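Local coordinates for proline dehydrogenase (Bradyrhizobium japonicum USDA 110, PDB 3HAZ) that oxidises proline to glutamate in two steps, pairing an FAD-dependent proline dehydrogenase with an NAD-dependent 1-pyrroline-5-carboxylate dehydrogenase in one chain, at the interface of chains A and B. Sequence-based numbering; all coordinates share one arbitrary frame. Chains: chain A/B, Proline dehydrogenase.

The interface of chains A and B. Residues chain A 68, 148-149; chain B 476-477.
A:Leu149 and B:Tyr476 meet at the apolar centre, their side chains crossing at about a right angle. The CD2 methyl of A:Leu149 lies 3.5 Å from CB of B:Tyr476 and 3.7 Å from its CG, over one face of the phenol ring but at its root, so the methyl caps the CB-CG bond rather than the ring centre. A:Leu149 ends helix 140-149; its CG sits anti to the carbonyl carbon (chi1 -63°), which turns the branch toward chain B. The phenol OH points away from this methyl. Next along chain B, the aliphatic part of B:Arg477 takes over: its CG is 3.9 Å from CB of A:Ala68, a loop residue between helices 60-66 and 71-85 with left-handed backbone angles. Beyond CG the chain turns away, so the stem, not the guanidinium, makes this contact. The whole patch hides 127 Å² and belongs to a two-fold interface between copies of one protein, with a twin patch where the chains exchange roles. The assembly has four copies, and this patch probably helps hold two of them together; its centre lies about 42 Å from A:Cys794, the likely aldehyde dehydrogenase nucleophile. At the polar rim, the carbonyl O of B:Tyr476 faces A:Arg148, whose NE stays 4.2 Å away, too far for a direct bond. A bend at chi3 (80°) turns the arginine's guanidinium toward A:Ala68, NH1 lying 3.1 Å from its backbone O.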
ATOM      1  N   ALA A  68       3.548  -8.296  36.938  1.00 25.98           N
ATOM      2  CA  ALA A  68       3.350  -7.432  35.779  1.00 22.14           C
ATOM      3  C   ALA A  68       2.918  -6.025  36.208  1.00 25.01           C
ATOM      4  O   ALA A  68       1.907  -5.493  35.735  1.00 23.94           O
ATOM      5  CB  ALA A  68       2.336  -8.048  34.817  1.00 21.96           C
ATOM      6  N   ARG A 148      -7.429  -5.911  38.633  1.00 26.17           N
ATOM      7  CA  ARG A 148      -6.664  -6.630  37.622  1.00 29.19           C
ATOM      8  C   ARG A 148      -6.116  -7.971  38.113  1.00 32.86           C
ATOM      9  O   ARG A 148      -6.225  -8.977  37.418  1.00 31.93           O
ATOM     10  CB  ARG A 148      -5.518  -5.770  37.093  1.00 29.65           C
ATOM     11  CG  ARG A 148      -4.957  -6.285  35.782  1.00 41.28           C
ATOM     12  CD  ARG A 148      -3.903  -5.360  35.198  1.00 48.96           C
ATOM     13  NE  ARG A 148      -2.603  -5.534  35.838  1.00 51.85           N
ATOM     14  CZ  ARG A 148      -2.009  -4.608  36.582  1.00 47.38           C
ATOM     15  NH1 ARG A 148      -0.822  -4.854  37.128  1.00 43.04           N
ATOM     16  NH2 ARG A 148      -2.603  -3.437  36.774  1.00 45.89           N
ATOM     17  N   LEU A 149      -5.525  -7.975  39.305  1.00 28.50           N
ATOM     18  CA  LEU A 149      -4.865  -9.162  39.839  1.00 27.20           C
ATOM     19  C   LEU A 149      -5.733  -9.943  40.827  1.00 32.10           C
ATOM     20  O   LEU A 149      -5.567 -11.151  40.982  1.00 30.34           O
ATOM     21  CB  LEU A 149      -3.549  -8.774  40.522  1.00 27.27           C
ATOM     22  CG  LEU A 149      -2.427  -8.144  39.692  1.00 27.22           C
ATOM     23  CD1 LEU A 149      -1.302  -7.667  40.599  1.00 28.92           C
ATOM     24  CD2 LEU A 149      -1.892  -9.118  38.653  1.00 27.97           C
TER
ATOM     25  N   TYR B 476      -0.237 -12.916  34.888  1.00 41.63           N
ATOM     26  CA  TYR B 476      -0.793 -11.726  35.536  1.00 38.74           C
ATOM     27  C   TYR B 476      -0.954 -10.518  34.611  1.00 35.57           C
ATOM     28  O   TYR B 476      -1.481  -9.485  35.017  1.00 32.86           O
ATOM     29  CB  TYR B 476      -0.000 -11.358  36.794  1.00 37.21           C
ATOM     30  CG  TYR B 476      -0.233 -12.306  37.950  1.00 34.92           C
ATOM     31  CD1 TYR B 476      -1.282 -13.220  37.924  1.00 45.70           C
ATOM     32  CD2 TYR B 476       0.573 -12.269  39.078  1.00 40.17           C
ATOM     33  CE1 TYR B 476      -1.502 -14.085  38.984  1.00 52.54           C
ATOM     34  CE2 TYR B 476       0.356 -13.125  40.145  1.00 47.56           C
ATOM     35  CZ  TYR B 476      -0.681 -14.031  40.093  1.00 55.26           C
ATOM     36  OH  TYR B 476      -0.891 -14.883  41.152  1.00 64.45           O
ATOM     37  N   ARG B 477      -0.517 -10.649  33.364  1.00 36.19           N
ATOM     38  CA  ARG B 477      -0.782  -9.608  32.382  1.00 34.87           C
ATOM     39  C   ARG B 477      -2.255  -9.624  32.013  1.00 34.21           C
ATOM     40  O   ARG B 477      -2.802  -8.616  31.570  1.00 39.47           O
ATOM     41  CB  ARG B 477       0.064  -9.806  31.123  1.00 47.63           C
ATOM     42  CG  ARG B 477       1.529  -9.430  31.275  1.00 52.35           C
ATOM     43  CD  ARG B 477       2.325  -9.893  30.065  1.00 48.96           C
ATOM     44  NE  ARG B 477       2.206 -11.335  29.875  1.00 51.42           N
ATOM     45  CZ  ARG B 477       2.704 -11.997  28.837  1.00 50.38           C
ATOM     46  NH1 ARG B 477       2.547 -13.309  28.752  1.00 47.99           N
ATOM     47  NH2 ARG B 477       3.359 -11.346  27.885  1.00 48.56           N
TER